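Local coordinates for uncharacterized protein (Bacteroides eggerthii, PDB 4GDZ) that is of unknown function, belongs to the DUF4251 family and carries a bound magnesium ion beside an antiparallel beta-sheet, at residues Phe132-Val144 and Asn153-Asn165. Numbering follows the deposited sequence. Where two conformers were deposited one is given.
With MG (magnesium ion), chain B.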
loop_
_atom_site.group_PDB
_atom_site.type_symbol
_atom_site.label_atom_id
_atom_site.label_comp_id
_atom_site.label_asym_id
_atom_site.label_seq_id
_atom_site.Cartn_x
_atom_site.Cartn_y
_atom_site.Cartn_z
ATOM N N PHE A 132 16.618 3.697 -2.286
ATOM C CA PHE A 132 15.993 2.771 -3.232
ATOM C C PHE A 132 14.833 3.507 -3.886
ATOM O O PHE A 132 13.959 4.020 -3.213
ATOM C CB PHE A 132 15.502 1.499 -2.534
ATOM C CG PHE A 132 14.780 0.520 -3.458
ATOM C CD1 PHE A 132 15.448 -0.092 -4.526
ATOM C CD2 PHE A 132 13.426 0.281 -3.315
ATOM C CE1 PHE A 132 14.796 -0.951 -5.393
ATOM C CE2 PHE A 132 12.773 -0.600 -4.164
ATOM C CZ PHE A 132 13.457 -1.211 -5.212
ATOM N N LEU A 133 14.833 3.544 -5.208
ATOM C CA LEU A 133 13.876 4.329 -5.986
ATOM C C LEU A 133 13.223 3.439 -7.028
ATOM O O LEU A 133 13.905 2.665 -7.714
ATOM C CB LEU A 133 14.623 5.509 -6.634
ATOM C CG LEU A 133 13.948 6.490 -7.595
ATOM C CD1 LEU A 133 14.893 7.659 -7.827
ATOM C CD2 LEU A 133 13.627 5.817 -8.917
ATOM N N THR A 134 11.895 3.550 -7.159
ATOM C CA THR A 134 11.143 2.774 -8.126
ATOM C C THR A 134 10.282 3.725 -8.959
ATOM O O THR A 134 9.746 4.708 -8.443
ATOM C CB THR A 134 10.231 1.722 -7.470
ATOM O OG1 THR A 134 9.317 2.397 -6.594
ATOM C CG2 THR A 134 11.070 0.690 -6.708
ATOM N N LEU A 135 10.209 3.442 -10.254
ATOM C CA LEU A 135 9.429 4.221 -11.220
ATOM C C LEU A 135 8.581 3.238 -11.997
ATOM O O LEU A 135 9.103 2.335 -12.638
ATOM C CB LEU A 135 10.369 5.003 -12.174
ATOM C CG LEU A 135 9.758 5.821 -13.325
ATOM C CD1 LEU A 135 9.051 7.051 -12.790
ATOM C CD2 LEU A 135 10.823 6.223 -14.346
ATOM N N THR A 136 7.273 3.410 -11.950
ATOM C CA THR A 136 6.363 2.607 -12.762
ATOM C C THR A 136 6.230 3.210 -14.194
ATOM O O THR A 136 6.216 4.437 -14.376
ATOM C CB THR A 136 4.998 2.457 -12.051
ATOM O OG1 THR A 136 5.207 1.764 -10.812
ATOM C CG2 THR A 136 3.989 1.639 -12.891
ATOM N N ASN A 137 6.183 2.343 -15.198
ATOM C CA ASN A 137 5.952 2.768 -16.588
ATOM C C ASN A 137 4.728 3.696 -16.702
ATOM O O ASN A 137 3.759 3.578 -15.936
ATOM C CB ASN A 137 5.785 1.542 -17.503
ATOM C CG ASN A 137 5.493 1.916 -18.960
ATOM O OD1 ASN A 137 6.247 2.651 -19.606
ATOM N ND2 ASN A 137 4.391 1.397 -19.484
ATOM N N GLY A 138 4.795 4.639 -17.641
ATOM C CA GLY A 138 3.632 5.428 -18.022
ATOM C C GLY A 138 3.498 6.784 -17.360
ATOM O O GLY A 138 2.687 7.589 -17.788
ATOM N N ASP A 139 4.278 7.064 -16.320
ATOM C CA ASP A 139 4.181 8.363 -15.669
ATOM C C ASP A 139 5.531 8.658 -14.991
ATOM O O ASP A 139 6.461 7.854 -15.090
ATOM C CB ASP A 139 3.020 8.324 -14.653
ATOM C CG ASP A 139 2.619 9.705 -14.134
ATOM O OD1 ASP A 139 2.808 10.718 -14.850
ATOM O OD2 ASP A 139 2.129 9.770 -12.986
ATOM N N ASN A 140 5.645 9.804 -14.323
ATOM C CA ASN A 140 6.863 10.114 -13.570
ATOM C C ASN A 140 6.688 10.072 -12.056
ATOM O O ASN A 140 7.522 10.630 -11.345
ATOM C CB ASN A 140 7.458 11.459 -14.024
ATOM C CG ASN A 140 6.613 12.641 -13.621
ATOM O OD1 ASN A 140 5.407 12.519 -13.411
ATOM N ND2 ASN A 140 7.246 13.807 -13.519
ATOM N N ASN A 141 5.643 9.410 -11.551
ATOM C CA ASN A 141 5.533 9.211 -10.108
ATOM C C ASN A 141 6.522 8.108 -9.693
ATOM O O ASN A 141 6.627 7.063 -10.342
ATOM C CB ASN A 141 4.090 8.919 -9.622
ATOM C CG ASN A 141 3.966 8.975 -8.064
ATOM O OD1 ASN A 141 3.843 10.049 -7.457
ATOM N ND2 ASN A 141 3.999 7.810 -7.425
ATOM N N ALA A 142 7.293 8.394 -8.654
ATOM C CA ALA A 142 8.301 7.480 -8.152
ATOM C C ALA A 142 8.187 7.436 -6.655
ATOM O O ALA A 142 7.730 8.388 -6.028
ATOM C CB ALA A 142 9.690 7.950 -8.568
ATOM N N THR A 143 8.620 6.325 -6.093
ATOM C CA THR A 143 8.638 6.097 -4.665
ATOM C C THR A 143 10.075 5.872 -4.248
ATOM O O THR A 143 10.836 5.167 -4.945
ATOM C CB THR A 143 7.766 4.870 -4.326
ATOM O OG1 THR A 143 6.448 5.147 -4.819
ATOM C CG2 THR A 143 7.723 4.585 -2.810
ATOM N N VAL A 144 10.466 6.480 -3.137
ATOM C CA VAL A 144 11.842 6.386 -2.685
ATOM C C VAL A 144 11.839 5.972 -1.218
ATOM O O VAL A 144 11.036 6.477 -0.437
ATOM C CB VAL A 144 12.590 7.729 -2.944
ATOM C CG1 VAL A 144 12.024 8.901 -2.105
ATOM C CG2 VAL A 144 14.061 7.592 -2.646
ATOM N N ASN A 153 15.998 2.392 11.183
ATOM C CA ASN A 153 14.784 2.977 10.658
ATOM C C ASN A 153 14.962 3.579 9.239
ATOM O O ASN A 153 16.072 3.873 8.785
ATOM C CB ASN A 153 14.249 4.023 11.632
ATOM C CG ASN A 153 14.102 3.470 13.049
ATOM O OD1 ASN A 153 13.747 2.307 13.239
ATOM N ND2 ASN A 153 14.398 4.289 14.035
ATOM N N THR A 154 13.855 3.720 8.535
ATOM C CA THR A 154 13.862 4.206 7.172
ATOM C C THR A 154 12.632 5.087 7.007
ATOM O O THR A 154 11.729 5.069 7.852
ATOM C CB THR A 154 13.840 3.030 6.165
ATOM O OG1 THR A 154 12.587 2.380 6.278
ATOM C CG2 THR A 154 14.942 1.996 6.444
HETATM N N MSE A 155 12.620 5.863 5.928
HETATM C CA MSE A 155 11.499 6.719 5.559
HETATM C C MSE A 155 11.201 6.472 4.091
HETATM O O MSE A 155 12.120 6.337 3.282
HETATM C CB MSE A 155 11.846 8.192 5.763
HETATM C CG MSE A 155 11.949 8.604 7.218
HETATM SE SE MSE A 155 13.209 10.053 7.488
HETATM C CE MSE A 155 14.699 9.025 6.641
ATOM N N THR A 156 9.916 6.396 3.755
ATOM C CA THR A 156 9.459 6.132 2.379
ATOM C C THR A 156 8.537 7.281 1.979
ATOM O O THR A 156 7.573 7.599 2.688
ATOM C CB THR A 156 8.794 4.746 2.264
ATOM O OG1 THR A 156 9.771 3.726 2.550
ATOM C CG2 THR A 156 8.205 4.485 0.820
ATOM N N LEU A 157 8.854 7.894 0.843
ATOM C CA LEU A 157 8.120 9.033 0.275
ATOM C C LEU A 157 7.847 8.808 -1.197
ATOM O O LEU A 157 8.501 7.992 -1.833
ATOM C CB LEU A 157 8.937 10.316 0.425
ATOM C CG LEU A 157 9.239 10.667 1.899
ATOM C CD1 LEU A 157 10.588 10.113 2.352
ATOM C CD2 LEU A 157 9.179 12.174 2.090
ATOM N N SER A 158 6.867 9.525 -1.736
ATOM C CA SER A 158 6.574 9.453 -3.148
ATOM C C SER A 158 6.394 10.830 -3.669
ATOM O O SER A 158 6.077 11.769 -2.908
ATOM C CB SER A 158 5.347 8.574 -3.457
ATOM O OG SER A 158 4.140 9.125 -2.966
ATOM N N GLY A 159 6.597 10.959 -4.972
ATOM C CA GLY A 159 6.482 12.226 -5.639
ATOM C C GLY A 159 6.861 12.157 -7.106
ATOM O O GLY A 159 6.700 11.115 -7.728
ATOM N N SER A 160 7.297 13.285 -7.678
ATOM C CA SER A 160 7.561 13.374 -9.139
ATOM C C SER A 160 9.055 13.262 -9.412
ATOM O O SER A 160 9.840 13.913 -8.751
ATOM C CB SER A 160 7.045 14.684 -9.707
ATOM O OG SER A 160 5.650 14.760 -9.578
ATOM N N LEU A 161 9.445 12.425 -10.368
ATOM C CA LEU A 161 10.841 12.320 -10.784
ATOM C C LEU A 161 11.049 13.206 -12.007
ATOM O O LEU A 161 10.368 13.055 -13.027
ATOM C CB LEU A 161 11.231 10.871 -11.066
ATOM C CG LEU A 161 12.675 10.519 -11.407
ATOM C CD1 LEU A 161 13.612 10.894 -10.276
ATOM C CD2 LEU A 161 12.736 9.012 -11.652
ATOM N N LEU A 162 11.972 14.165 -11.885
ATOM C CA LEU A 162 12.113 15.246 -12.872
ATOM C C LEU A 162 13.556 15.406 -13.335
ATOM O O LEU A 162 14.495 15.262 -12.533
ATOM C CB LEU A 162 11.647 16.576 -12.251
ATOM C CG LEU A 162 10.170 16.723 -11.854
ATOM C CD1 LEU A 162 10.017 17.958 -10.973
ATOM C CD2 LEU A 162 9.254 16.802 -13.084
ATOM N N PRO A 163 13.745 15.752 -14.616
ATOM C CA PRO A 163 15.069 16.224 -15.015
ATOM C C PRO A 163 15.404 17.521 -14.263
ATOM O O PRO A 163 14.493 18.252 -13.848
ATOM C CB PRO A 163 14.952 16.464 -16.526
ATOM C CG PRO A 163 13.547 16.167 -16.911
ATOM C CD PRO A 163 12.762 15.748 -15.716
ATOM N N LEU A 164 16.694 17.768 -14.060
ATOM C CA LEU A 164 17.177 18.944 -13.317
ATOM C C LEU A 164 16.569 20.229 -13.841
ATOM O O LEU A 164 16.075 21.041 -13.061
ATOM C CB LEU A 164 18.702 19.042 -13.414
ATOM C CG LEU A 164 19.515 17.980 -12.665
ATOM C CD1 LEU A 164 20.998 18.313 -12.748
ATOM C CD2 LEU A 164 19.084 17.834 -11.210
ATOM N N ASN A 165 16.571 20.390 -15.166
ATOM C CA ASN A 165 16.047 21.613 -15.783
ATOM C C ASN A 165 14.529 21.787 -15.705
ATOM O O ASN A 165 14.005 22.817 -16.102
ATOM C CB ASN A 165 16.550 21.796 -17.229
ATOM C CG ASN A 165 15.980 20.776 -18.230
ATOM O OD1 ASN A 165 15.118 19.947 -17.925
ATOM N ND2 ASN A 165 16.479 20.854 -19.458
HETATM MG MG MG B . 18.387 3.950 8.888
#
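Asn140 grips Leu161 twice. Its carbonyl O takes the Leu161 N-H at 2.8 Å in a nearly straight bond, and its side-chain ND2 reaches the Leu161 O at 3.2 Å, a more bent bond whose donor stands 48° above the carbonyl plane. With chi1 at 70°, CG sits between the backbone N and carbonyl carbon, which swings the amide over to Leu161 O; there ND2 also lies across Leu162 CD2, 3.6 Å away. Cut back to an alanine, this position would probably leave Leu161 O without its amide donor and open a gap beside the Leu162 methyl. Leu161, its CG anti to the backbone N (chi1 -175°), sets CB 4.1 Å from Ala142 CB and sends its two methyls to Leu133 and Leu135, so one leucine packs against both strand 128-135 and strand 141-148. Strands 141-148 and 155-163 form an antiparallel beta hairpin at the middle of the sheet: Ala142 with Gly159 and Val144 with Leu157 are its hydrogen-bonded pairs, each with bonds in both directions. On the face of Ala142 and Val144, CG1 of Val144 rests 4.2 Å from Leu157 CB. The other face carries Thr143, whose CG2 meets Thr156 CG2 obliquely at 3.7 Å, while Ser158 OG bonds to Gln53 of strand 46-55 and Thr156 OG1 to Thr145. Helix 28-44 covers Leu161 through Leu42 and reaches Leu135 through Tyr35. At the start of segment 153-165, Asn153 O binds magnesium at 2.3 Å, together with Asn147 OD1 and Pro148 O at the end of strand 141-148 and Asn151 O in the turn that follows.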